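Glycolipid-binding domain-containing protein (Pseudomonas aeruginosa, PDB 2H1T) is of unproven function but probably binds glycolipids or takes part in their metabolism. Local coordinates at residues S20-R25 with A31-R36; P38-G43 with D104-P109; L52-D57 with N112-R117; L132-E135 with E140-S143; Y148-L151 with H155-Y158. All coordinates share one frame; numbering follows the deposited sequence.

Contact 1: S20-R25 with A31-R36; sequences SWEALR and AESQLR. With EDO (1,2-ethanediol), chain D.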
# COMPACT_ATOMS: atom_id res chain seq x y z
N SER A 20 4.82 7.24 -3.26
CA SER A 20 4.10 6.44 -4.20
C SER A 20 4.97 5.46 -4.97
O SER A 20 6.16 5.66 -5.18
CB SER A 20 3.38 7.35 -5.20
OG SER A 20 4.26 8.30 -5.75
N TRP A 21 4.34 4.39 -5.40
CA TRP A 21 4.94 3.47 -6.32
C TRP A 21 3.81 3.09 -7.25
O TRP A 21 2.70 2.67 -6.79
CB TRP A 21 5.49 2.25 -5.58
CG TRP A 21 5.65 1.08 -6.49
CD1 TRP A 21 6.79 0.68 -7.11
CD2 TRP A 21 4.61 0.22 -6.95
NE1 TRP A 21 6.53 -0.40 -7.91
CE2 TRP A 21 5.21 -0.72 -7.82
CE3 TRP A 21 3.21 0.17 -6.74
CZ2 TRP A 21 4.46 -1.73 -8.46
CZ3 TRP A 21 2.46 -0.81 -7.38
CH2 TRP A 21 3.09 -1.76 -8.22
N GLU A 22 4.06 3.24 -8.55
CA GLU A 22 3.04 2.97 -9.53
C GLU A 22 3.65 2.07 -10.61
O GLU A 22 4.74 2.35 -11.14
CB GLU A 22 2.52 4.29 -10.16
CG GLU A 22 1.57 4.07 -11.31
CD GLU A 22 0.93 5.31 -11.89
OE1 GLU A 22 1.45 6.39 -11.67
OE2 GLU A 22 -0.10 5.18 -12.56
N ALA A 23 2.92 0.99 -10.91
CA ALA A 23 3.26 0.08 -12.01
C ALA A 23 2.15 0.10 -13.05
O ALA A 23 0.98 -0.24 -12.78
CB ALA A 23 3.46 -1.32 -11.49
N LEU A 24 2.51 0.51 -14.26
CA LEU A 24 1.52 0.69 -15.31
C LEU A 24 1.82 -0.19 -16.54
O LEU A 24 2.99 -0.35 -16.93
CB LEU A 24 1.47 2.17 -15.68
CG LEU A 24 0.55 2.64 -16.80
CD1 LEU A 24 0.18 4.11 -16.52
CD2 LEU A 24 1.23 2.50 -18.16
N ARG A 25 0.76 -0.71 -17.15
CA ARG A 25 0.86 -1.41 -18.44
C ARG A 25 0.21 -0.56 -19.52
O ARG A 25 -0.93 -0.12 -19.37
CB ARG A 25 0.16 -2.77 -18.40
CG ARG A 25 0.55 -3.65 -19.57
CD ARG A 25 -0.10 -5.04 -19.50
NE ARG A 25 -1.56 -4.93 -19.53
CZ ARG A 25 -2.37 -5.07 -18.48
NH1 ARG A 25 -1.89 -5.35 -17.27
NH2 ARG A 25 -3.69 -4.93 -18.66
N ALA A 31 -4.47 2.15 -20.88
CA ALA A 31 -3.50 1.81 -19.85
C ALA A 31 -4.24 1.28 -18.66
O ALA A 31 -5.40 1.65 -18.40
CB ALA A 31 -2.62 2.99 -19.44
N GLU A 32 -3.54 0.44 -17.92
CA GLU A 32 -4.03 -0.05 -16.68
C GLU A 32 -2.89 0.02 -15.68
O GLU A 32 -1.75 -0.35 -16.02
CB GLU A 32 -4.49 -1.48 -16.86
CG GLU A 32 -5.42 -1.92 -15.76
CD GLU A 32 -5.60 -3.43 -15.69
OE1 GLU A 32 -4.57 -4.14 -15.71
OE2 GLU A 32 -6.78 -3.88 -15.60
N SER A 33 -3.22 0.49 -14.49
CA SER A 33 -2.24 0.83 -13.51
C SER A 33 -2.68 0.49 -12.08
O SER A 33 -3.86 0.50 -11.75
CB SER A 33 -1.92 2.33 -13.62
OG SER A 33 -0.93 2.70 -12.71
N GLN A 34 -1.68 0.15 -11.27
CA GLN A 34 -1.80 -0.08 -9.85
C GLN A 34 -0.85 0.89 -9.18
O GLN A 34 0.38 0.85 -9.41
CB GLN A 34 -1.37 -1.50 -9.49
CG GLN A 34 -2.28 -2.60 -10.00
CD GLN A 34 -2.27 -3.85 -9.08
OE1 GLN A 34 -3.27 -4.15 -8.37
NE2 GLN A 34 -1.13 -4.55 -9.06
N LEU A 35 -1.40 1.73 -8.32
CA LEU A 35 -0.64 2.80 -7.68
C LEU A 35 -0.78 2.65 -6.17
O LEU A 35 -1.87 2.55 -5.63
CB LEU A 35 -1.18 4.15 -8.21
CG LEU A 35 -0.66 5.47 -7.66
CD1 LEU A 35 -1.10 6.65 -8.55
CD2 LEU A 35 -1.11 5.69 -6.23
N ARG A 36 0.33 2.59 -5.46
CA ARG A 36 0.25 2.50 -3.97
C ARG A 36 0.91 3.71 -3.39
O ARG A 36 1.97 4.11 -3.90
CB ARG A 36 0.94 1.22 -3.47
CG ARG A 36 0.31 -0.05 -4.06
CD ARG A 36 1.00 -1.30 -3.57
NE ARG A 36 1.10 -2.34 -4.61
CZ ARG A 36 0.79 -3.63 -4.47
NH1 ARG A 36 0.28 -4.08 -3.34
NH2 ARG A 36 0.97 -4.47 -5.47
C1 EDO D . -9.50 -1.21 -12.16
O1 EDO D . -10.08 0.09 -12.27
C2 EDO D . -9.07 -1.71 -13.53
O2 EDO D . -7.85 -2.48 -13.46

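Contact 2: P38-G43 with D104-P109; sequences PDERSG and DIWPSP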
# COMPACT_ATOMS: atom_id res chain seq x y z
N PRO A 38 0.75 6.71 0.33
CA PRO A 38 0.20 7.10 1.62
C PRO A 38 -0.80 8.23 1.47
O PRO A 38 -0.59 9.12 0.65
CB PRO A 38 1.44 7.59 2.36
CG PRO A 38 2.31 8.17 1.28
CD PRO A 38 2.06 7.34 0.07
N ASP A 39 -1.89 8.14 2.24
CA ASP A 39 -2.80 9.24 2.48
C ASP A 39 -2.06 10.29 3.27
O ASP A 39 -1.63 10.04 4.40
CB ASP A 39 -4.04 8.75 3.26
CG ASP A 39 -5.12 9.84 3.45
OD1 ASP A 39 -4.85 10.91 4.01
OD2 ASP A 39 -6.26 9.57 3.08
N GLU A 40 -1.95 11.48 2.68
CA GLU A 40 -1.10 12.53 3.20
C GLU A 40 -1.71 13.24 4.42
O GLU A 40 -1.03 14.04 5.07
CB GLU A 40 -0.77 13.53 2.07
CG GLU A 40 -0.02 12.89 0.86
CD GLU A 40 -0.25 13.63 -0.48
OE1 GLU A 40 0.16 14.82 -0.55
OE2 GLU A 40 -0.81 13.02 -1.45
N ARG A 41 -2.95 12.92 4.78
CA ARG A 41 -3.59 13.48 5.97
C ARG A 41 -3.63 12.47 7.10
O ARG A 41 -3.26 12.79 8.23
CB ARG A 41 -5.01 13.93 5.64
CG ARG A 41 -5.02 15.08 4.64
CD ARG A 41 -6.26 15.99 4.73
NE ARG A 41 -6.86 16.01 6.07
CZ ARG A 41 -6.32 16.58 7.17
NH1 ARG A 41 -5.13 17.19 7.13
NH2 ARG A 41 -6.98 16.50 8.32
N SER A 42 -4.08 11.26 6.80
CA SER A 42 -4.21 10.19 7.80
C SER A 42 -2.93 9.42 8.10
O SER A 42 -2.81 8.78 9.16
CB SER A 42 -5.28 9.20 7.36
OG SER A 42 -4.80 8.26 6.42
N GLY A 43 -1.98 9.43 7.17
CA GLY A 43 -0.76 8.61 7.28
C GLY A 43 -0.93 7.12 6.99
O GLY A 43 -0.02 6.35 7.22
N ASP A 104 -5.95 14.51 -15.19
CA ASP A 104 -4.70 14.59 -14.44
C ASP A 104 -4.98 13.93 -13.08
O ASP A 104 -5.82 14.40 -12.30
CB ASP A 104 -4.27 16.05 -14.28
CG ASP A 104 -3.00 16.23 -13.46
OD1 ASP A 104 -2.44 15.24 -12.90
OD2 ASP A 104 -2.54 17.41 -13.35
N ILE A 105 -4.30 12.82 -12.84
CA ILE A 105 -4.47 12.04 -11.60
C ILE A 105 -3.26 12.38 -10.76
O ILE A 105 -2.14 12.29 -11.26
CB ILE A 105 -4.39 10.51 -11.88
CG1 ILE A 105 -5.58 10.00 -12.72
CG2 ILE A 105 -4.34 9.75 -10.56
CD1 ILE A 105 -5.28 8.76 -13.55
N TRP A 106 -3.48 12.71 -9.49
CA TRP A 106 -2.41 12.79 -8.46
C TRP A 106 -2.56 11.53 -7.60
O TRP A 106 -3.68 11.19 -7.21
CB TRP A 106 -2.53 14.04 -7.56
CG TRP A 106 -1.67 13.95 -6.33
CD1 TRP A 106 -2.02 13.51 -5.06
CD2 TRP A 106 -0.26 14.24 -6.26
NE1 TRP A 106 -0.91 13.50 -4.24
CE2 TRP A 106 0.18 13.95 -4.94
CE3 TRP A 106 0.68 14.68 -7.20
CZ2 TRP A 106 1.50 14.12 -4.54
CZ3 TRP A 106 2.00 14.86 -6.79
CH2 TRP A 106 2.39 14.57 -5.47
N PRO A 107 -1.46 10.88 -7.25
CA PRO A 107 -0.08 11.14 -7.65
C PRO A 107 0.39 10.27 -8.80
O PRO A 107 0.84 9.14 -8.59
CB PRO A 107 0.68 10.79 -6.37
CG PRO A 107 -0.10 9.73 -5.74
CD PRO A 107 -1.52 9.88 -6.16
N SER A 108 0.35 10.80 -10.02
CA SER A 108 0.87 10.03 -11.16
C SER A 108 1.45 10.90 -12.24
O SER A 108 0.78 11.76 -12.80
CB SER A 108 -0.18 9.12 -11.78
OG SER A 108 0.31 8.47 -12.95
N PRO A 109 2.69 10.59 -12.64
CA PRO A 109 3.22 11.38 -13.76
C PRO A 109 2.81 10.82 -15.12
O PRO A 109 3.11 11.40 -16.20
CB PRO A 109 4.73 11.28 -13.54
CG PRO A 109 4.90 9.95 -13.00
CD PRO A 109 3.71 9.67 -12.11

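Contact 3: L52-D57 with N112-R117; sequences LRWDAD and NTFPIR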
# COMPACT_ATOMS: atom_id res chain seq x y z
N LEU A 52 -7.45 3.81 -18.05
CA LEU A 52 -7.82 4.88 -18.97
C LEU A 52 -7.85 4.37 -20.39
O LEU A 52 -7.07 3.49 -20.78
CB LEU A 52 -6.83 6.06 -18.87
CG LEU A 52 -6.57 6.60 -17.46
CD1 LEU A 52 -5.51 7.73 -17.51
CD2 LEU A 52 -7.89 7.04 -16.80
N ARG A 53 -8.79 4.91 -21.16
CA ARG A 53 -8.91 4.57 -22.57
C ARG A 53 -9.09 5.88 -23.33
O ARG A 53 -9.86 6.74 -22.91
CB ARG A 53 -10.06 3.60 -22.80
CG ARG A 53 -10.31 3.25 -24.27
CD ARG A 53 -11.45 2.21 -24.48
NE ARG A 53 -12.74 2.72 -24.00
CZ ARG A 53 -13.51 3.57 -24.68
NH1 ARG A 53 -13.15 4.02 -25.86
NH2 ARG A 53 -14.66 3.97 -24.16
N TRP A 54 -8.40 6.01 -24.45
CA TRP A 54 -8.43 7.26 -25.24
C TRP A 54 -8.60 6.95 -26.70
O TRP A 54 -8.55 5.77 -27.08
CB TRP A 54 -7.15 8.06 -25.02
CG TRP A 54 -5.90 7.28 -25.22
CD1 TRP A 54 -5.18 7.18 -26.36
CD2 TRP A 54 -5.22 6.49 -24.22
NE1 TRP A 54 -4.08 6.39 -26.15
CE2 TRP A 54 -4.06 5.97 -24.84
CE3 TRP A 54 -5.42 6.25 -22.85
CZ2 TRP A 54 -3.14 5.17 -24.17
CZ3 TRP A 54 -4.48 5.47 -22.16
CH2 TRP A 54 -3.38 4.91 -22.83
N ASP A 55 -8.86 7.97 -27.52
CA ASP A 55 -9.01 7.77 -28.96
C ASP A 55 -7.70 7.89 -29.74
O ASP A 55 -6.62 8.03 -29.16
CB ASP A 55 -10.08 8.72 -29.53
CG ASP A 55 -9.66 10.17 -29.50
OD1 ASP A 55 -8.45 10.49 -29.34
OD2 ASP A 55 -10.55 11.01 -29.69
N ALA A 56 -7.81 7.85 -31.08
CA ALA A 56 -6.63 7.91 -31.94
C ALA A 56 -5.85 9.19 -31.74
O ALA A 56 -4.69 9.24 -32.09
CB ALA A 56 -7.04 7.79 -33.42
N ASP A 57 -6.49 10.23 -31.20
CA ASP A 57 -5.85 11.51 -31.07
C ASP A 57 -5.44 11.82 -29.65
O ASP A 57 -5.03 12.94 -29.35
CB ASP A 57 -6.77 12.59 -31.63
CG ASP A 57 -7.03 12.39 -33.10
OD1 ASP A 57 -6.06 12.20 -33.86
OD2 ASP A 57 -8.20 12.38 -33.51
N ASN A 112 0.61 13.33 -17.52
CA ASN A 112 1.27 14.41 -18.27
C ASN A 112 1.45 14.05 -19.76
O ASN A 112 1.61 14.92 -20.60
CB ASN A 112 2.63 14.71 -17.65
CG ASN A 112 2.53 15.29 -16.24
OD1 ASN A 112 2.64 14.57 -15.25
ND2 ASN A 112 2.25 16.56 -16.16
N THR A 113 1.41 12.76 -20.06
CA THR A 113 1.54 12.29 -21.43
C THR A 113 0.38 12.72 -22.31
O THR A 113 0.57 13.02 -23.49
CB THR A 113 1.70 10.77 -21.43
OG1 THR A 113 2.92 10.47 -20.77
CG2 THR A 113 1.77 10.19 -22.84
N PHE A 114 -0.80 12.90 -21.73
CA PHE A 114 -1.99 13.21 -22.54
C PHE A 114 -1.87 14.53 -23.27
O PHE A 114 -1.98 14.53 -24.50
CB PHE A 114 -3.28 13.07 -21.73
CG PHE A 114 -3.58 11.63 -21.39
CD1 PHE A 114 -4.05 10.76 -22.38
CD2 PHE A 114 -3.31 11.11 -20.14
CE1 PHE A 114 -4.32 9.42 -22.11
CE2 PHE A 114 -3.55 9.75 -19.87
CZ PHE A 114 -4.03 8.91 -20.85
N PRO A 115 -1.66 15.66 -22.53
CA PRO A 115 -1.53 16.91 -23.28
C PRO A 115 -0.36 16.90 -24.26
O PRO A 115 -0.49 17.42 -25.37
CB PRO A 115 -1.36 17.97 -22.19
CG PRO A 115 -1.97 17.36 -20.96
CD PRO A 115 -1.65 15.89 -21.08
N ILE A 116 0.74 16.25 -23.88
CA ILE A 116 1.90 16.15 -24.76
C ILE A 116 1.54 15.48 -26.07
O ILE A 116 1.86 15.98 -27.12
CB ILE A 116 3.07 15.46 -24.06
CG1 ILE A 116 3.61 16.40 -22.97
CG2 ILE A 116 4.24 15.19 -25.03
CD1 ILE A 116 4.42 15.67 -21.91
N ARG A 117 0.86 14.34 -25.99
CA ARG A 117 0.58 13.55 -27.18
C ARG A 117 -0.58 14.16 -27.93
O ARG A 117 -0.61 14.09 -29.16
CB ARG A 117 0.28 12.10 -26.83
CG ARG A 117 1.46 11.32 -26.32
CD ARG A 117 2.49 11.12 -27.44
NE ARG A 117 2.04 10.15 -28.44
CZ ARG A 117 2.26 8.83 -28.39
NH1 ARG A 117 2.95 8.29 -27.40
NH2 ARG A 117 1.78 8.04 -29.33

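Contact 4: L132-E135 with E140-S143; sequences LYIE and EPRS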
# COMPACT_ATOMS: atom_id res chain seq x y z
N LEU A 132 -9.12 17.78 -16.19
CA LEU A 132 -9.95 17.23 -15.10
C LEU A 132 -9.07 16.58 -14.02
O LEU A 132 -8.52 15.50 -14.19
CB LEU A 132 -11.02 16.27 -15.67
CG LEU A 132 -12.00 15.69 -14.69
CD1 LEU A 132 -12.82 16.82 -14.00
CD2 LEU A 132 -12.95 14.69 -15.43
N TYR A 133 -8.91 17.29 -12.91
CA TYR A 133 -7.91 16.94 -11.90
C TYR A 133 -8.60 16.05 -10.89
O TYR A 133 -9.63 16.43 -10.30
CB TYR A 133 -7.39 18.18 -11.22
CG TYR A 133 -6.45 17.90 -10.06
CD1 TYR A 133 -5.16 17.38 -10.28
CD2 TYR A 133 -6.83 18.18 -8.74
CE1 TYR A 133 -4.28 17.13 -9.23
CE2 TYR A 133 -5.94 17.92 -7.69
CZ TYR A 133 -4.68 17.40 -7.94
OH TYR A 133 -3.84 17.15 -6.86
N ILE A 134 -8.04 14.86 -10.69
CA ILE A 134 -8.60 13.84 -9.78
C ILE A 134 -7.46 13.42 -8.84
O ILE A 134 -6.47 12.84 -9.27
CB ILE A 134 -9.10 12.60 -10.58
CG1 ILE A 134 -10.03 13.05 -11.70
CG2 ILE A 134 -9.83 11.57 -9.63
CD1 ILE A 134 -10.39 11.99 -12.74
N GLU A 135 -7.63 13.76 -7.58
CA GLU A 135 -6.63 13.53 -6.54
C GLU A 135 -7.02 12.31 -5.74
O GLU A 135 -8.07 12.31 -5.07
CB GLU A 135 -6.52 14.77 -5.67
CG GLU A 135 -5.39 14.81 -4.72
CD GLU A 135 -5.40 16.10 -3.89
OE1 GLU A 135 -5.23 17.21 -4.46
OE2 GLU A 135 -5.56 15.98 -2.66
N GLU A 140 -12.38 12.96 -6.10
CA GLU A 140 -13.42 13.98 -6.33
C GLU A 140 -12.95 14.91 -7.43
O GLU A 140 -12.14 15.80 -7.18
CB GLU A 140 -13.67 14.74 -5.05
CG GLU A 140 -14.46 13.94 -4.07
CD GLU A 140 -14.28 14.40 -2.63
OE1 GLU A 140 -13.43 15.30 -2.38
OE2 GLU A 140 -14.96 13.84 -1.77
N PRO A 141 -13.38 14.67 -8.67
CA PRO A 141 -12.76 15.46 -9.74
C PRO A 141 -13.09 16.94 -9.71
O PRO A 141 -14.18 17.34 -9.25
CB PRO A 141 -13.34 14.84 -11.02
CG PRO A 141 -13.77 13.40 -10.58
CD PRO A 141 -14.35 13.70 -9.22
N ARG A 142 -12.16 17.76 -10.22
CA ARG A 142 -12.51 19.14 -10.51
C ARG A 142 -11.71 19.69 -11.63
O ARG A 142 -10.55 19.27 -11.87
CB ARG A 142 -12.36 20.02 -9.29
CG ARG A 142 -10.96 20.10 -8.78
CD ARG A 142 -10.89 20.83 -7.44
NE ARG A 142 -9.57 20.64 -6.81
CZ ARG A 142 -8.49 21.34 -7.10
NH1 ARG A 142 -8.52 22.29 -8.03
NH2 ARG A 142 -7.34 21.10 -6.46
N SER A 143 -12.32 20.63 -12.34
CA SER A 143 -11.62 21.30 -13.43
C SER A 143 -10.44 22.14 -12.93
O SER A 143 -10.52 22.80 -11.89
CB SER A 143 -12.59 22.17 -14.22
OG SER A 143 -11.93 22.72 -15.32
O HOH W 1 -9.57 16.04 -7.51
O HOH W 2 -10.04 14.19 -4.98

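Contact 5: Y148-L151 with H155-Y158; sequences YTRL and HYLY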
# COMPACT_ATOMS: atom_id res chain seq x y z
N TYR A 148 1.05 23.98 -20.73
CA TYR A 148 2.21 23.25 -21.21
C TYR A 148 2.94 24.05 -22.29
O TYR A 148 2.34 24.57 -23.24
CB TYR A 148 1.79 21.89 -21.80
CG TYR A 148 1.42 20.81 -20.81
CD1 TYR A 148 0.20 20.84 -20.13
CD2 TYR A 148 2.24 19.70 -20.65
CE1 TYR A 148 -0.15 19.79 -19.21
CE2 TYR A 148 1.91 18.68 -19.76
CZ TYR A 148 0.72 18.74 -19.05
OH TYR A 148 0.41 17.73 -18.18
N THR A 149 4.27 24.16 -22.13
CA THR A 149 5.10 24.71 -23.17
C THR A 149 6.19 23.71 -23.57
O THR A 149 6.93 23.21 -22.71
CB THR A 149 5.68 26.06 -22.69
OG1 THR A 149 4.58 26.90 -22.24
CG2 THR A 149 6.46 26.73 -23.79
N ARG A 150 6.31 23.42 -24.87
CA ARG A 150 7.39 22.60 -25.35
C ARG A 150 8.70 23.39 -25.44
O ARG A 150 8.80 24.40 -26.15
CB ARG A 150 7.04 21.94 -26.70
CG ARG A 150 8.21 21.22 -27.32
CD ARG A 150 7.79 20.37 -28.50
NE ARG A 150 8.92 20.14 -29.37
CZ ARG A 150 9.02 19.17 -30.28
NH1 ARG A 150 8.05 18.28 -30.42
NH2 ARG A 150 10.14 19.05 -30.98
N LEU A 151 9.72 22.91 -24.73
CA LEU A 151 11.01 23.60 -24.67
C LEU A 151 11.92 23.00 -25.73
O LEU A 151 12.61 23.71 -26.47
CB LEU A 151 11.65 23.50 -23.29
CG LEU A 151 10.80 24.02 -22.11
CD1 LEU A 151 11.55 23.78 -20.79
CD2 LEU A 151 10.44 25.49 -22.32
N HIS A 155 11.71 17.98 -23.37
CA HIS A 155 11.42 18.79 -22.20
C HIS A 155 10.19 19.65 -22.42
O HIS A 155 10.10 20.37 -23.42
CB HIS A 155 12.58 19.72 -21.86
CG HIS A 155 13.84 19.04 -21.45
ND1 HIS A 155 14.77 18.60 -22.36
CD2 HIS A 155 14.34 18.73 -20.22
CE1 HIS A 155 15.79 18.07 -21.72
NE2 HIS A 155 15.56 18.14 -20.42
N TYR A 156 9.29 19.60 -21.42
CA TYR A 156 8.09 20.40 -21.35
C TYR A 156 8.02 21.18 -20.04
O TYR A 156 8.26 20.62 -18.96
CB TYR A 156 6.86 19.47 -21.42
CG TYR A 156 6.58 19.04 -22.82
CD1 TYR A 156 7.32 18.02 -23.41
CD2 TYR A 156 5.62 19.69 -23.61
CE1 TYR A 156 7.10 17.65 -24.74
CE2 TYR A 156 5.37 19.28 -24.94
CZ TYR A 156 6.13 18.29 -25.49
OH TYR A 156 5.92 17.90 -26.81
N LEU A 157 7.68 22.47 -20.15
CA LEU A 157 7.35 23.29 -18.98
C LEU A 157 5.88 23.15 -18.62
O LEU A 157 4.99 23.50 -19.41
CB LEU A 157 7.72 24.74 -19.21
CG LEU A 157 7.45 25.71 -18.06
CD1 LEU A 157 8.40 25.44 -16.88
CD2 LEU A 157 7.56 27.11 -18.57
N TYR A 158 5.64 22.65 -17.41
CA TYR A 158 4.30 22.49 -16.88
C TYR A 158 4.05 23.67 -15.92
O TYR A 158 4.94 24.03 -15.16
CB TYR A 158 4.13 21.13 -16.12
CG TYR A 158 2.85 21.17 -15.34
CD1 TYR A 158 1.63 20.87 -15.95
CD2 TYR A 158 2.83 21.65 -14.01
CE1 TYR A 158 0.42 21.01 -15.21
CE2 TYR A 158 1.66 21.83 -13.31
CZ TYR A 158 0.45 21.50 -13.92
OH TYR A 158 -0.72 21.65 -13.18
O HOH W 3 3.83 26.20 -19.80

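Contact 1: S20-R25 with A31-R36
Six backbone hydrogen bonds tie 20-25 to 31-36, two at each of the pairs Trp21-Arg36, Ala23-Gln34 and Arg25-Glu32, and make the two strands an antiparallel hairpin. Strand 16-26 is the outermost of its sheet within the chain, but Glu22 to Arg25 pair antiparallel with a strand of the second subunit, so the sheet runs on across the interface.

Polar side chains join on both faces. On the face of Glu22, Leu24, Ser33 and Leu35, the buried Ser33 OG donates over 2.6 Å to Glu22 OE2, which accepts on its anti lone pair. The glutamate is extended, its CG opposite the backbone N (chi1 173°), and the small serine brings OG close to its carboxylate. Tyr50 OH and Ser108 OG also bond to this carboxylate. On the other face Arg25 and Glu32 run alongside each other, and Arg25 NH2 reaches Glu32 OE1 at 3.2 Å from above the carboxylate plane, a bent salt bridge. Glu32 OE2 takes a 2.8 Å bond from O2 of a 1,2-ethanediol.

Packing completes the contact. Trp21 CZ3 lies 3.4 Å from Arg36 NE at the guanidinium edge, while the arginine's charge is met by Glu68 of the second subunit. Leu24 CD2 touches Ala31 CB at 4.1 Å.

Gripped by several hydrogen bonds, the buried Glu22 carboxylate is fixed in place, and its negative charge, if it is ionised, is probably offset by these donors.

Contact 2: P38-G43 with D104-P109
Trp106, the last residue of strand 102-106, meets Glu40 of the loop 38-43 through one hydrogen bond. Two residues earlier, Asp104 pairs through its backbone with Leu132 and Ile134, and Ile105 turns its side chain onto Tyr50 and Leu52. At Trp106 the indole swings out, with CG opposite the backbone N (chi1 166°), and carries its N-H to the loop. NE1 donates to Glu40 OE2 over 2.8 Å at 168°, close to straight; the oxygen lies in the indole plane and uses its syn lone pair, with carboxylate and ring planes 56° apart. Tryptophan suits the spot because its long ring spans the distance and still ends in a donor.

The acceptor sits on the loop joining strands 30-38 and 45-54, which is shaped by an Asx turn: Asp39 OD1 accepts from the backbone N of Arg41, 2.9 Å, and also from that of Ser42. Gly43 N bonds back to Asp39 O, and its positive phi suits glycine.

Next, Pro107 follows a cis peptide bond and has its CB 3.5 Å above the plane of the indole, over its centre. Trp14 of the second subunit also meets the Trp106 ring. Ser108 OG bonds to Phe110 N, and Pro109 packs on Trp10 of the second subunit.

Contact 3: L52-D57 with N112-R117
Where strand 45-54 ends, its inward-facing side chains meet the single helix of the chain, 113-119, in a small aromatic cluster. Phe114 and Trp54 make a T-shaped pair: the edge of the phenyl ring, at CE1 and CZ, is directed at the face of the six-membered indole ring, with centroids 5.2 Å apart and planes at 76°. CE1 of Phe114 comes within 3.4 Å of Trp54 CE3, offset toward the rim of the indole. Trp54 has CG between its backbone N and carbonyl carbon (chi1 51°), which turns a ring face to Phe114.

Leu52, two residues back and on the same side of the strand, adds CD1 against Phe114 CE2 at 3.7 Å; its branched end packs against the phenyl ring at CE2 and CZ. Arg53 between them points the other way and bonds to Glu62.

No hydrogen bond crosses the contact, which is made by ring and methyl carbons; Trp54 NE1 bonds weakly to Asp28 O. Trp58 stacks on Trp54, and Phe110 meets Phe114 edge to face, extending the cluster. It is helix-on-sheet packing, with one phenylalanine of a short helix set against a tryptophan and a leucine of an antiparallel sheet.

Contact 4: L132-E135 with E140-S143
Paired across the strands, Tyr133 and Arg142 leave the same face of the hairpin, and their torsions lay them side by side. Tyr133 has CG opposite its backbone N (chi1 174°), whereas Arg142 places CG between its N and carbonyl carbon (chi1 63°) and then runs extended as far as NE. Tyr133 CD2 therefore sits over one face of the guanidinium, offset toward its rim, with Arg142 NH2 3.7 Å from Tyr133 CE2. The planes are 62° apart, so this is no parallel stack. The tyrosine hydroxyl donates to Glu135 OE1 over 2.8 Å, which fixes the far end of the ring. That carboxylate oxygen is 4.9 Å from Arg142 NH2, too far for a salt bridge but probably favourable; a long aromatic with a polar tip and a flexible cation suit this partly exposed face.

The backbones of the same two residues pair by two hydrogen bonds, Tyr133 N to Arg142 O at 2.8 Å and the return bond from Arg142 N to Tyr133 O. Farther along, water takes over where the strands part. Water 1 accepts from Glu135 N and lies 2.8 Å from Tyr133 O and 2.6 Å from Glu140 O, while water 2 accepts from Glu140 N and lies close to Glu135 O.

Away from these polar groups, the rigid Pro141 is held by apolar neighbours: its CB meets Leu132 CD1 at 3.6 Å and Ile134 CG1 at 3.8 Å.

This antiparallel hairpin of strands 126-135 and 142-152 has strand 102-106 on the far side of 126-135, while Leu76 and Leu78 of strand 72-80, in the other sheet, pack against its apolar residues.

Contact 5: Y148-L151 with H155-Y158
Tyr148 and Tyr158 form the tight, buried end of this contact. They meet as a T-shaped pair, the edge of Tyr158 directed at the face of Tyr148, with centroids 5.6 Å apart and planes at 81°; Tyr158 CD1 comes to 3.9 Å from Tyr148 CZ. Different first torsions make this possible: Tyr148 has CG beside its backbone N (chi1 -76°), while Tyr158 sends CG opposite its own. Tyrosine suits both places, since a ring fills the core and a hydroxyl can still find a partner: Asn112 for Tyr148 and, for Tyr158, a methylpentanediol probably left from crystallisation. On the same face Tyr156 lies against Arg150, whose CA makes an off-centre CH-pi contact and whose CD lies 3.5 Å from the Tyr156 OH. The arginine's charge is met by Asp123.

The contact belongs to the beta hairpin of strands 142-152 and 155-160, neighbours in the mixed sheet. Thr149 and Leu157 exchange two backbone bonds, 2.9 Å for Thr149 N to Leu157 O, and Leu151 N donates to His155 O near the turn.

The face of Thr149 and Leu157 is looser. There water 3 bridges the two residues, accepting from Thr149 OG1 over 2.6 Å and donating to Leu157 O. The beta-branched threonine serves the strand and its hydroxyl holds the water. At the turn end, Leu151 CD2 lies 4.2 Å from Leu157 CB, and His155 leads its ring away from the partner strand, bonding instead to Asp152.

Contacts 1, 4 and 5 are strand hairpins, and contacts 2 and 3 join parts far apart in sequence. Along the chain contact 1 comes first, contacts 2 and 3 interleave, and 4 and 5 follow. Contact 1 belongs to the six-stranded antiparallel sheet, contacts 4 and 5 to the mixed sheet, where they share strand 142-152 with centres about 22 Å apart. Contact 2 ties the loop after strand 30-38 to strand 102-106, and contact 3 sets helix 113-119 against strand 45-54. Contact 2 touches contacts 1 and 4, contact 3 touches contacts 1 and 5, and the two touch each other, so this long-range pair links both sheets into one body. Contacts 1 and 2 also reach the second subunit.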